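Local coordinates for protein endo-beta-mannanase (Opitutaceae bacterium TAV5, PDB 7BOB) that probably acts as an exo-beta-1,4-mannosidase of glycoside hydrolase family 5, cleaving mannose units from the ends of beta-1,4-linked manno-oligosaccharides, at residues I18-N23 / L52-V57; V101-G106 / L153-D158; H386-R391 / V450-D455; G508-T513 / W576-A581. One frame throughout, in Å; residues are numbered along the deposited sequence.

Contact 1 of 4, residues I18-N23 / L52-V57; sequences IPVGAN and LGFNTV
The carboxamide of N55 clamps the chain across P19 with two nearly straight hydrogen bonds. ND2 gives a proton to I18 O at 2.9 Å (169° at the hydrogen), lying well above that carbonyl's plane although the oxygen sits in the plane of the amide, while OD1 takes one from V20 N, also at 2.9 Å. N55 manages this from the crowded position, its CG between the backbone N and the carbonyl carbon (chi1 62°). V20 O is gripped by two amides, N55 N at 3.0 Å and T56 N at 3.2 Å; the first lies in the carbonyl plane and the second above it. Further along, a water bridges the strands, accepting from A22 N and donating to T56 O. The two segments are the ends of the first beta-alpha-beta crossover of the (beta/alpha)8 barrel: strand 20-23 leads through helix 39-51 into strand 56-62, and G53 ends that helix in a Schellman motif. Strand 311-316 flanks strand 20-23 too, bonding P19 and G21 through Y314, so the barrel closes here. G21 lies beneath the F54 ring, its CA 3.7 Å from the ring centroid in a CH-pi contact, and L52 CB sits over the opposite face. G21 CA already points a hydrogen at T56 O, the two heavy atoms 3.5 Å apart, so a side chain here would run into that oxygen. Outside these, V20 CG2 rests 4.3 Å from F54 CD1, and P19 CB lies 3.7 Å from T56 CG2, while A358 and T362 of helix 352-364 pack on V20.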
loop_
_atom_site.group_PDB
_atom_site.type_symbol
_atom_site.label_atom_id
_atom_site.label_comp_id
_atom_site.label_asym_id
_atom_site.label_seq_id
_atom_site.Cartn_x
_atom_site.Cartn_y
_atom_site.Cartn_z
ATOM N N ILE A 18 -0.022 30.847 33.849
ATOM C CA ILE A 18 0.688 30.004 32.904
ATOM C C ILE A 18 0.775 28.616 33.527
ATOM O O ILE A 18 1.538 28.413 34.483
ATOM C CB ILE A 18 2.084 30.553 32.585
ATOM C CG1 ILE A 18 2.039 32.046 32.207
ATOM C CG2 ILE A 18 2.714 29.729 31.485
ATOM C CD1 ILE A 18 1.262 32.372 30.950
ATOM N N PRO A 19 0.010 27.643 33.042
ATOM C CA PRO A 19 0.161 26.276 33.556
ATOM C C PRO A 19 1.593 25.807 33.346
ATOM O O PRO A 19 2.149 25.941 32.256
ATOM C CB PRO A 19 -0.841 25.473 32.722
ATOM C CG PRO A 19 -1.884 26.476 32.323
ATOM C CD PRO A 19 -1.122 27.770 32.108
ATOM N N VAL A 20 2.219 25.333 34.415
ATOM C CA VAL A 20 3.521 24.678 34.324
ATOM C C VAL A 20 3.497 23.487 35.271
ATOM O O VAL A 20 2.920 23.562 36.364
ATOM C CB VAL A 20 4.704 25.631 34.631
ATOM C CG1 VAL A 20 4.761 26.798 33.632
ATOM C CG2 VAL A 20 4.644 26.181 36.050
ATOM N N GLY A 21 4.109 22.386 34.851
ATOM C CA GLY A 21 4.054 21.162 35.644
ATOM C C GLY A 21 4.348 19.955 34.766
ATOM O O GLY A 21 5.045 20.065 33.755
ATOM N N ALA A 22 3.785 18.811 35.175
ATOM C CA ALA A 22 4.132 17.515 34.606
ATOM C C ALA A 22 2.889 16.662 34.426
ATOM O O ALA A 22 1.942 16.728 35.218
ATOM C CB ALA A 22 5.115 16.724 35.484
ATOM N N ASN A 23 2.914 15.844 33.376
ATOM C CA ASN A 23 2.029 14.692 33.305
ATOM C C ASN A 23 2.481 13.661 34.335
ATOM O O ASN A 23 3.685 13.487 34.561
ATOM C CB ASN A 23 2.053 14.101 31.892
ATOM C CG ASN A 23 1.571 15.088 30.840
ATOM O OD1 ASN A 23 0.390 15.105 30.480
ATOM N ND2 ASN A 23 2.492 15.922 30.335
ATOM N N LEU A 52 8.753 22.461 43.386
ATOM C CA LEU A 52 9.476 22.926 42.209
ATOM C C LEU A 52 8.818 24.130 41.549
ATOM O O LEU A 52 9.312 24.592 40.523
ATOM C CB LEU A 52 9.620 21.804 41.175
ATOM C CG LEU A 52 10.466 20.622 41.638
ATOM C CD1 LEU A 52 10.260 19.449 40.701
ATOM C CD2 LEU A 52 11.934 21.023 41.739
ATOM N N GLY A 53 7.727 24.653 42.105
ATOM C CA GLY A 53 7.078 25.804 41.511
ATOM C C GLY A 53 5.961 25.484 40.550
ATOM O O GLY A 53 5.404 26.412 39.950
ATOM N N PHE A 54 5.592 24.208 40.406
ATOM C CA PHE A 54 4.557 23.829 39.458
ATOM C C PHE A 54 3.191 24.227 39.986
ATOM O O PHE A 54 2.939 24.204 41.185
ATOM C CB PHE A 54 4.598 22.322 39.190
ATOM C CG PHE A 54 5.854 21.862 38.485
ATOM C CD1 PHE A 54 6.651 22.764 37.798
ATOM C CD2 PHE A 54 6.233 20.516 38.511
ATOM C CE1 PHE A 54 7.814 22.340 37.134
ATOM C CE2 PHE A 54 7.389 20.083 37.867
ATOM C CZ PHE A 54 8.185 20.999 37.175
ATOM N N ASN A 55 2.298 24.596 39.080
ATOM C CA ASN A 55 0.954 24.993 39.469
ATOM C C ASN A 55 -0.125 24.142 38.814
ATOM O O ASN A 55 -1.315 24.431 39.000
ATOM C CB ASN A 55 0.728 26.483 39.141
ATOM C CG ASN A 55 0.844 26.774 37.648
ATOM O OD1 ASN A 55 0.662 25.874 36.808
ATOM N ND2 ASN A 55 1.138 28.030 37.305
ATOM N N THR A 56 0.247 23.112 38.042
ATOM C CA THR A 56 -0.716 22.226 37.398
ATOM C C THR A 56 -0.172 20.798 37.355
ATOM O O THR A 56 1.037 20.561 37.383
ATOM C CB THR A 56 -1.044 22.674 35.970
ATOM O OG1 THR A 56 0.180 22.882 35.266
ATOM C CG2 THR A 56 -1.828 23.983 35.954
ATOM N N VAL A 57 -1.088 19.832 37.289
ATOM C CA VAL A 57 -0.701 18.440 37.122
ATOM C C VAL A 57 -1.740 17.801 36.218
ATOM O O VAL A 57 -2.945 17.907 36.482
ATOM C CB VAL A 57 -0.569 17.680 38.459
ATOM C CG1 VAL A 57 -1.873 17.730 39.303
ATOM C CG2 VAL A 57 -0.089 16.221 38.221
HETATM O O HOH W 1 2.850 18.900 37.986
#

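Contact 2 of 4, residues V101-G106 / L153-D158; sequences VGWMSG and LGNELD
This is a buried side-chain-to-backbone contact at the C-terminal mouth of the (beta/alpha)8 barrel, between the loops that follow strands 94-101 and 151-154. N155 carries it. With CG anti to the backbone N (chi1 -174°), its carboxamide reaches across, and ND2 donates to W103 O at 2.9 Å, bent to 155° and approaching from above the carbonyl plane. M104 folds back at chi2 and chi3, so that its CE comes to 3.3 Å from the same ND2, and V101 CG2 packs 4.0 Å from N155 CB. A water completes the link between the backbones, accepting from W103 N and donating to N155 O, just past the cis peptide that joins V101 to G102. The other end of the amide, OD1, takes a bond from R58 NH2, which fixes its rotation. An alanine at N155 would remove the carboxamide, and would probably leave the W103 loop less firmly tied and R58 without this acceptor. N155 and E156 stand where GH5 enzymes have their Asn-Glu pair at the end of the fourth strand, so E156 is probably the general acid/base. Its OE1 lies 3.3 Å from W103 NE1 and 3.5 Å from W103 CD1, with the carboxylate turned 36° from the indole plane. OE2 is hydrogen-bonded to H240 ND1 and crowded by the carboxylates of E281 and D196. Such a cluster of acids would be expected to raise the pKa of E156, consistent with a carboxyl group that has to deliver a proton.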
loop_
_atom_site.group_PDB
_atom_site.type_symbol
_atom_site.label_atom_id
_atom_site.label_comp_id
_atom_site.label_asym_id
_atom_site.label_seq_id
_atom_site.Cartn_x
_atom_site.Cartn_y
_atom_site.Cartn_z
ATOM N N VAL A 101 -9.166 7.777 28.177
ATOM C CA VAL A 101 -7.847 7.160 28.234
ATOM C C VAL A 101 -8.075 5.681 28.529
ATOM O O VAL A 101 -8.457 5.331 29.649
ATOM C CB VAL A 101 -6.956 7.788 29.320
ATOM C CG1 VAL A 101 -5.582 7.169 29.304
ATOM C CG2 VAL A 101 -6.856 9.312 29.153
ATOM N N GLY A 102 -7.860 4.817 27.537
ATOM C CA GLY A 102 -7.449 5.222 26.205
ATOM C C GLY A 102 -5.984 4.964 25.889
ATOM O O GLY A 102 -5.360 4.055 26.447
ATOM N N TRP A 103 -5.454 5.784 24.987
ATOM C CA TRP A 103 -4.072 5.674 24.530
ATOM C C TRP A 103 -3.109 6.154 25.606
ATOM O O TRP A 103 -3.296 7.237 26.166
ATOM C CB TRP A 103 -3.911 6.525 23.279
ATOM C CG TRP A 103 -2.553 6.498 22.608
ATOM C CD1 TRP A 103 -1.469 7.269 22.920
ATOM C CD2 TRP A 103 -2.172 5.703 21.480
ATOM N NE1 TRP A 103 -0.430 6.993 22.068
ATOM C CE2 TRP A 103 -0.831 6.036 21.171
ATOM C CE3 TRP A 103 -2.827 4.733 20.705
ATOM C CZ2 TRP A 103 -0.128 5.433 20.120
ATOM C CZ3 TRP A 103 -2.129 4.132 19.650
ATOM C CH2 TRP A 103 -0.791 4.493 19.367
ATOM N N MET A 104 -2.066 5.367 25.889
ATOM C CA MET A 104 -1.152 5.716 26.979
ATOM C C MET A 104 0.137 4.906 26.882
ATOM O O MET A 104 0.119 3.686 27.120
ATOM C CB MET A 104 -1.837 5.483 28.330
ATOM C CG MET A 104 -0.955 5.845 29.509
ATOM S SD MET A 104 -0.283 7.547 29.379
ATOM C CE MET A 104 -1.789 8.525 29.260
ATOM N N SER A 105 1.243 5.580 26.527
ATOM C CA SER A 105 2.610 5.033 26.591
ATOM C C SER A 105 2.798 3.749 25.778
ATOM O O SER A 105 3.585 2.871 26.158
ATOM C CB SER A 105 3.004 4.766 28.033
ATOM O OG SER A 105 2.839 5.938 28.763
ATOM N N GLY A 106 2.096 3.615 24.654
ATOM C CA GLY A 106 2.233 2.437 23.826
ATOM C C GLY A 106 1.206 1.361 24.091
ATOM O O GLY A 106 1.179 0.361 23.362
ATOM N N LEU A 153 -10.199 16.235 27.254
ATOM C CA LEU A 153 -11.102 15.258 26.637
ATOM C C LEU A 153 -10.520 13.846 26.657
ATOM O O LEU A 153 -11.214 12.873 26.974
ATOM C CB LEU A 153 -11.404 15.687 25.203
ATOM C CG LEU A 153 -12.527 14.953 24.481
ATOM C CD1 LEU A 153 -13.755 14.867 25.400
ATOM C CD2 LEU A 153 -12.852 15.676 23.195
ATOM N N GLY A 154 -9.252 13.711 26.301
ATOM C CA GLY A 154 -8.598 12.419 26.376
ATOM C C GLY A 154 -7.171 12.577 25.910
ATOM O O GLY A 154 -6.764 13.642 25.448
ATOM N N ASN A 155 -6.405 11.505 26.043
ATOM C CA ASN A 155 -5.004 11.534 25.674
ATOM C C ASN A 155 -4.812 11.043 24.237
ATOM O O ASN A 155 -5.022 9.859 23.943
ATOM C CB ASN A 155 -4.153 10.700 26.613
ATOM C CG ASN A 155 -2.697 10.881 26.294
ATOM O OD1 ASN A 155 -2.290 12.000 26.003
ATOM N ND2 ASN A 155 -1.928 9.798 26.260
ATOM N N GLU A 156 -4.402 11.956 23.358
ATOM C CA GLU A 156 -3.932 11.622 22.012
ATOM C C GLU A 156 -4.966 10.780 21.278
ATOM O O GLU A 156 -4.670 9.715 20.729
ATOM C CB GLU A 156 -2.575 10.919 22.073
ATOM C CG GLU A 156 -1.517 11.766 22.799
ATOM C CD GLU A 156 -0.088 11.399 22.452
ATOM O OE1 GLU A 156 0.176 10.210 22.130
ATOM O OE2 GLU A 156 0.778 12.310 22.510
ATOM N N LEU A 157 -6.211 11.265 21.302
ATOM C CA LEU A 157 -7.296 10.531 20.675
ATOM C C LEU A 157 -7.059 10.386 19.182
ATOM O O LEU A 157 -7.620 9.484 18.554
ATOM C CB LEU A 157 -8.632 11.223 20.949
ATOM C CG LEU A 157 -9.119 11.158 22.414
ATOM C CD1 LEU A 157 -10.082 12.311 22.732
ATOM C CD2 LEU A 157 -9.749 9.804 22.727
ATOM N N ASP A 158 -6.211 11.242 18.612
ATOM C CA ASP A 158 -5.894 11.186 17.199
ATOM C C ASP A 158 -4.851 10.125 16.862
ATOM O O ASP A 158 -4.586 9.904 15.680
ATOM C CB ASP A 158 -5.399 12.555 16.759
ATOM C CG ASP A 158 -4.142 12.959 17.490
ATOM O OD1 ASP A 158 -4.174 13.109 18.705
ATOM O OD2 ASP A 158 -3.094 13.096 16.862
HETATM O O HOH W 2 -7.064 8.016 24.298
#

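Contact 3 of 4, residues H386-R391 / V450-D455; sequences HLYWPR and VFTGLD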
loop_
_atom_site.group_PDB
_atom_site.type_symbol
_atom_site.label_atom_id
_atom_site.label_comp_id
_atom_site.label_asym_id
_atom_site.label_seq_id
_atom_site.Cartn_x
_atom_site.Cartn_y
_atom_site.Cartn_z
ATOM N N HIS A 386 5.857 34.617 5.944
ATOM C CA HIS A 386 4.772 33.719 6.342
ATOM C C HIS A 386 4.641 32.554 5.359
ATOM O O HIS A 386 4.577 32.763 4.145
ATOM C CB HIS A 386 3.437 34.474 6.425
ATOM C CG HIS A 386 3.325 35.386 7.612
ATOM N ND1 HIS A 386 4.021 36.572 7.709
ATOM C CD2 HIS A 386 2.594 35.284 8.751
ATOM C CE1 HIS A 386 3.725 37.158 8.856
ATOM N NE2 HIS A 386 2.859 36.400 9.502
ATOM N N LEU A 387 4.595 31.332 5.886
ATOM C CA LEU A 387 4.329 30.156 5.067
ATOM C C LEU A 387 2.826 30.003 4.853
ATOM O O LEU A 387 2.031 30.220 5.773
ATOM C CB LEU A 387 4.898 28.912 5.742
ATOM C CG LEU A 387 6.398 28.917 6.022
ATOM C CD1 LEU A 387 6.754 27.763 6.961
ATOM C CD2 LEU A 387 7.164 28.813 4.712
ATOM N N TYR A 388 2.436 29.636 3.633
ATOM C CA TYR A 388 1.026 29.582 3.249
ATOM C C TYR A 388 0.418 28.241 3.669
ATOM O O TYR A 388 0.866 27.184 3.213
ATOM C CB TYR A 388 0.886 29.799 1.742
ATOM C CG TYR A 388 -0.539 29.881 1.244
ATOM C CD1 TYR A 388 -1.140 28.786 0.625
ATOM C CD2 TYR A 388 -1.286 31.040 1.388
ATOM C CE1 TYR A 388 -2.444 28.843 0.166
ATOM C CE2 TYR A 388 -2.588 31.114 0.916
ATOM C CZ TYR A 388 -3.158 30.008 0.312
ATOM O OH TYR A 388 -4.447 30.051 -0.156
ATOM N N TRP A 389 -0.585 28.291 4.568
ATOM C CA TRP A 389 -1.393 27.128 4.941
ATOM C C TRP A 389 -2.591 27.059 4.001
ATOM O O TRP A 389 -3.392 28.001 3.972
ATOM C CB TRP A 389 -1.844 27.243 6.398
ATOM C CG TRP A 389 -2.669 26.092 6.965
ATOM C CD1 TRP A 389 -3.992 25.836 6.724
ATOM C CD2 TRP A 389 -2.229 25.069 7.877
ATOM N NE1 TRP A 389 -4.395 24.743 7.426
ATOM C CE2 TRP A 389 -3.344 24.252 8.150
ATOM C CE3 TRP A 389 -1.011 24.779 8.502
ATOM C CZ2 TRP A 389 -3.278 23.133 8.994
ATOM C CZ3 TRP A 389 -0.950 23.667 9.357
ATOM C CH2 TRP A 389 -2.077 22.859 9.584
ATOM N N PRO A 390 -2.726 26.018 3.178
ATOM C CA PRO A 390 -3.742 26.051 2.110
ATOM C C PRO A 390 -5.166 26.001 2.659
ATOM O O PRO A 390 -5.419 25.469 3.744
ATOM C CB PRO A 390 -3.423 24.801 1.273
ATOM C CG PRO A 390 -2.678 23.883 2.208
ATOM C CD PRO A 390 -1.899 24.800 3.141
ATOM N N ARG A 391 -6.112 26.537 1.870
ATOM C CA ARG A 391 -7.510 26.581 2.311
ATOM C C ARG A 391 -8.069 25.186 2.600
ATOM O O ARG A 391 -8.841 25.008 3.540
ATOM C CB ARG A 391 -8.382 27.299 1.278
ATOM C CG ARG A 391 -9.891 27.114 1.505
ATOM C CD ARG A 391 -10.739 27.906 0.513
ATOM N NE ARG A 391 -10.591 29.339 0.720
ATOM C CZ ARG A 391 -11.317 30.043 1.585
ATOM N NH1 ARG A 391 -12.263 29.448 2.309
ATOM N NH2 ARG A 391 -11.105 31.347 1.725
ATOM N N VAL A 450 2.191 23.753 -2.571
ATOM C CA VAL A 450 0.907 23.190 -2.186
ATOM C C VAL A 450 -0.109 23.619 -3.228
ATOM O O VAL A 450 0.103 24.567 -3.996
ATOM C CB VAL A 450 0.464 23.609 -0.775
ATOM C CG1 VAL A 450 1.394 22.989 0.262
ATOM C CG2 VAL A 450 0.437 25.129 -0.637
ATOM N N PHE A 451 -1.219 22.892 -3.268
ATOM C CA PHE A 451 -2.223 23.081 -4.300
ATOM C C PHE A 451 -3.255 24.112 -3.864
ATOM O O PHE A 451 -3.738 24.083 -2.722
ATOM C CB PHE A 451 -2.872 21.744 -4.627
ATOM C CG PHE A 451 -1.877 20.633 -4.860
ATOM C CD1 PHE A 451 -1.100 20.599 -6.016
ATOM C CD2 PHE A 451 -1.718 19.615 -3.932
ATOM C CE1 PHE A 451 -0.193 19.565 -6.239
ATOM C CE2 PHE A 451 -0.809 18.580 -4.152
ATOM C CZ PHE A 451 -0.045 18.558 -5.306
ATOM N N THR A 452 -3.585 25.021 -4.781
ATOM C CA THR A 452 -4.373 26.219 -4.515
ATOM C C THR A 452 -5.506 26.310 -5.515
ATOM O O THR A 452 -5.274 26.220 -6.725
ATOM C CB THR A 452 -3.512 27.480 -4.636
ATOM O OG1 THR A 452 -2.960 27.517 -5.954
ATOM C CG2 THR A 452 -2.381 27.509 -3.603
ATOM N N GLY A 453 -6.726 26.503 -5.026
ATOM C CA GLY A 453 -7.870 26.596 -5.906
ATOM C C GLY A 453 -8.050 27.996 -6.468
ATOM O O GLY A 453 -7.280 28.921 -6.209
ATOM N N LEU A 454 -9.106 28.135 -7.270
ATOM C CA LEU A 454 -9.376 29.400 -7.944
ATOM C C LEU A 454 -9.577 30.544 -6.951
ATOM O O LEU A 454 -9.056 31.648 -7.154
ATOM C CB LEU A 454 -10.602 29.245 -8.840
ATOM C CG LEU A 454 -11.062 30.563 -9.442
ATOM C CD1 LEU A 454 -9.961 31.088 -10.337
ATOM C CD2 LEU A 454 -12.356 30.368 -10.208
ATOM N N ASP A 455 -10.344 30.310 -5.878
ATOM C CA ASP A 455 -10.593 31.381 -4.915
ATOM C C ASP A 455 -9.300 31.806 -4.244
ATOM O O ASP A 455 -9.030 33.010 -4.089
ATOM C CB ASP A 455 -11.629 30.941 -3.871
ATOM C CG ASP A 455 -11.391 29.514 -3.348
ATOM O OD1 ASP A 455 -10.381 28.891 -3.746
ATOM O OD2 ASP A 455 -12.215 29.008 -2.538
#
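Y388 stretches straight out from its strand, CG anti to the backbone N (chi1 -175°), and lays its ring along the turn that precedes the helix starting at L454. One edge of the ring is met by V450, whose CG2, held in the crowded position between backbone N and carbonyl carbon, comes to 4.2 Å from Y388 CD1. T452 turns the other way: its OG1 takes the crowded position, leaving CG2 anti to the carbonyl carbon and 4.0 Å from Y388 CE1. The phenol passes beyond both and hydrogen-bonds through OH to E456 OE1. P390 adds its ring to the patch, CB lying 4.3 Å from V450 CG2. R391 runs extended through chi1 and chi2, bringing CD to 3.6 Å from D455 OD2, and the bend at chi3 (-67°) then aims NE. The salt bridge from NE to that oxygen is long at 3.7 Å and works by charge alone, since the oxygen is well out of the guanidinium plane. E456 joins the two sides, taking R391 N on OE1 and G453 N on OE2; with G453 as N-cap, the latter is half of a capping box. L454 and D455 pack on N333 and I330 of the second subunit. The arrangement is that of an alpha/beta domain with a flavodoxin-like strand order: adjacent parallel strands, 385-389 and 444-448, end together, and the second leads into its helix.

Contact 4 of 4, residues G508-T513 / W576-A581; sequences GPYEFT and WSAWYA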
loop_
_atom_site.group_PDB
_atom_site.type_symbol
_atom_site.label_atom_id
_atom_site.label_comp_id
_atom_site.label_asym_id
_atom_site.label_seq_id
_atom_site.Cartn_x
_atom_site.Cartn_y
_atom_site.Cartn_z
ATOM N N GLY A 508 25.741 29.973 -6.063
ATOM C CA GLY A 508 26.124 28.612 -6.349
ATOM C C GLY A 508 25.130 27.852 -7.200
ATOM O O GLY A 508 24.082 28.365 -7.615
ATOM N N PRO A 509 25.459 26.589 -7.461
ATOM C CA PRO A 509 24.650 25.743 -8.340
ATOM C C PRO A 509 23.530 25.010 -7.604
ATOM O O PRO A 509 23.599 24.735 -6.406
ATOM C CB PRO A 509 25.685 24.740 -8.855
ATOM C CG PRO A 509 26.572 24.536 -7.637
ATOM C CD PRO A 509 26.654 25.885 -6.964
ATOM N N TYR A 510 22.500 24.654 -8.372
ATOM C CA TYR A 510 21.326 23.976 -7.843
ATOM C C TYR A 510 20.813 22.974 -8.860
ATOM O O TYR A 510 20.887 23.206 -10.071
ATOM C CB TYR A 510 20.211 24.959 -7.521
ATOM C CG TYR A 510 20.497 25.778 -6.309
ATOM C CD1 TYR A 510 20.167 25.307 -5.040
ATOM C CD2 TYR A 510 21.122 27.022 -6.422
ATOM C CE1 TYR A 510 20.434 26.073 -3.899
ATOM C CE2 TYR A 510 21.391 27.793 -5.293
ATOM C CZ TYR A 510 21.046 27.312 -4.037
ATOM O OH TYR A 510 21.316 28.055 -2.919
ATOM N N GLU A 511 20.288 21.862 -8.365
ATOM C CA GLU A 511 19.655 20.865 -9.218
ATOM C C GLU A 511 18.349 20.434 -8.576
ATOM O O GLU A 511 18.345 19.975 -7.430
ATOM C CB GLU A 511 20.566 19.660 -9.441
ATOM C CG GLU A 511 19.924 18.574 -10.258
ATOM C CD GLU A 511 20.795 17.350 -10.341
ATOM O OE1 GLU A 511 21.932 17.475 -10.846
ATOM O OE2 GLU A 511 20.357 16.274 -9.882
ATOM N N PHE A 512 17.249 20.583 -9.313
ATOM C CA PHE A 512 15.919 20.185 -8.870
ATOM C C PHE A 512 15.477 18.948 -9.641
ATOM O O PHE A 512 15.283 19.012 -10.859
ATOM C CB PHE A 512 14.919 21.320 -9.076
ATOM C CG PHE A 512 15.290 22.571 -8.358
ATOM C CD1 PHE A 512 15.120 22.669 -6.990
ATOM C CD2 PHE A 512 15.845 23.636 -9.036
ATOM C CE1 PHE A 512 15.474 23.824 -6.311
ATOM C CE2 PHE A 512 16.207 24.802 -8.348
ATOM C CZ PHE A 512 16.017 24.890 -6.996
ATOM N N THR A 513 15.281 17.838 -8.922
ATOM C CA THR A 513 14.820 16.591 -9.518
ATOM C C THR A 513 13.325 16.355 -9.372
ATOM O O THR A 513 12.811 15.443 -10.012
ATOM C CB THR A 513 15.559 15.399 -8.901
ATOM O OG1 THR A 513 15.177 15.289 -7.518
ATOM C CG2 THR A 513 17.070 15.581 -9.018
ATOM N N TRP A 576 20.643 25.171 0.383
ATOM C CA TRP A 576 19.185 25.116 0.485
ATOM C C TRP A 576 18.646 26.395 1.117
ATOM O O TRP A 576 17.723 27.034 0.597
ATOM C CB TRP A 576 18.744 23.899 1.308
ATOM C CG TRP A 576 19.089 22.585 0.698
ATOM C CD1 TRP A 576 19.566 22.364 -0.570
ATOM C CD2 TRP A 576 19.012 21.301 1.327
ATOM N NE1 TRP A 576 19.785 21.027 -0.764
ATOM C CE2 TRP A 576 19.451 20.349 0.380
ATOM C CE3 TRP A 576 18.608 20.861 2.597
ATOM C CZ2 TRP A 576 19.490 18.978 0.662
ATOM C CZ3 TRP A 576 18.660 19.509 2.884
ATOM C CH2 TRP A 576 19.088 18.577 1.917
ATOM N N SER A 577 19.235 26.799 2.233
ATOM C CA SER A 577 18.732 27.972 2.922
ATOM C C SER A 577 19.084 29.245 2.148
ATOM O O SER A 577 18.266 30.162 2.028
ATOM C CB SER A 577 19.296 27.971 4.341
ATOM O OG SER A 577 19.174 29.219 4.968
ATOM N N ALA A 578 20.277 29.294 1.563
ATOM C CA ALA A 578 20.633 30.443 0.733
ATOM C C ALA A 578 19.675 30.614 -0.445
ATOM O O ALA A 578 19.483 31.737 -0.924
ATOM C CB ALA A 578 22.071 30.295 0.231
ATOM N N TRP A 579 19.055 29.520 -0.907
ATOM C CA TRP A 579 18.079 29.608 -1.993
ATOM C C TRP A 579 16.947 30.573 -1.655
ATOM O O TRP A 579 16.585 31.430 -2.473
ATOM C CB TRP A 579 17.500 28.226 -2.311
ATOM C CG TRP A 579 16.385 28.308 -3.312
ATOM C CD1 TRP A 579 15.053 28.448 -3.047
ATOM C CD2 TRP A 579 16.512 28.295 -4.750
ATOM N NE1 TRP A 579 14.341 28.502 -4.228
ATOM C CE2 TRP A 579 15.215 28.418 -5.285
ATOM C CE3 TRP A 579 17.601 28.206 -5.628
ATOM C CZ2 TRP A 579 14.971 28.438 -6.656
ATOM C CZ3 TRP A 579 17.360 28.226 -6.995
ATOM C CH2 TRP A 579 16.057 28.346 -7.493
ATOM N N TYR A 580 16.336 30.421 -0.465
ATOM C CA TYR A 580 15.218 31.297 -0.113
ATOM C C TYR A 580 15.661 32.752 -0.029
ATOM O O TYR A 580 14.930 33.659 -0.455
ATOM C CB TYR A 580 14.584 30.871 1.213
ATOM C CG TYR A 580 13.873 29.553 1.143
ATOM C CD1 TYR A 580 12.531 29.483 0.765
ATOM C CD2 TYR A 580 14.539 28.381 1.437
ATOM C CE1 TYR A 580 11.879 28.279 0.676
ATOM C CE2 TYR A 580 13.901 27.176 1.356
ATOM C CZ TYR A 580 12.571 27.132 0.980
ATOM O OH TYR A 580 11.955 25.924 0.907
ATOM N N ALA A 581 16.843 32.998 0.545
ATOM C CA ALA A 581 17.321 34.373 0.687
ATOM C C ALA A 581 17.456 35.049 -0.676
ATOM O O ALA A 581 16.978 36.170 -0.874
ATOM C CB ALA A 581 18.651 34.399 1.443
#
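One hydrogen bond holds Y510 OH, which donates to S575 O in the helix just ahead of W576. W579 N is also near, 3.4 Å from Y510 OH, but badly angled for a bond, and it turns weakly to W576 O instead. The strand and helix run almost at right angles, and aromatic rings fill the space between. W579, with CG anti to the backbone N (chi1 173°), drives the CE3 corner of its indole at the centre of the Y510 face, 3.6 Å above the ring plane; the planes meet at 69° in a T-shaped pair. F512 then turns its own edge on the indole: CZ lies 3.5 Å from W579 CH2, over the six-membered ring, with the planes at 73°. V558 and S561 of helix 558-564 back F512. A leucine at Y510 would lack both the flat face under W579 and the hydroxyl, and would probably loosen the strand from the helix. Because the indole gives an edge to one ring and a face to the next, its C-H dipoles and its pi cloud are both used, an arrangement that joins strand and helix largely through aromatic contacts.

In the fold
From the N terminus, contact 1 closes the loop that carries helix 39-51, setting the first two barrel strands together. Contact 2 closes a longer excursion through helix 124-141, pinning loops at the mouth of the same barrel, its centre 20 Å from that of contact 1. The chain then leaves for the C-terminal domain. There contact 3 closes the excursion through helix 406-422 and strands 427-431 and 444-448, tying strand 385-389 to helix 454-465 beside the second subunit. Contact 4 closes the one through strands 520-525 to 549-554 and helix 558-564, joining the hairpin of strands 501-505 and 508-512 to helix 569-583. The four follow in series, with no nesting or crossing.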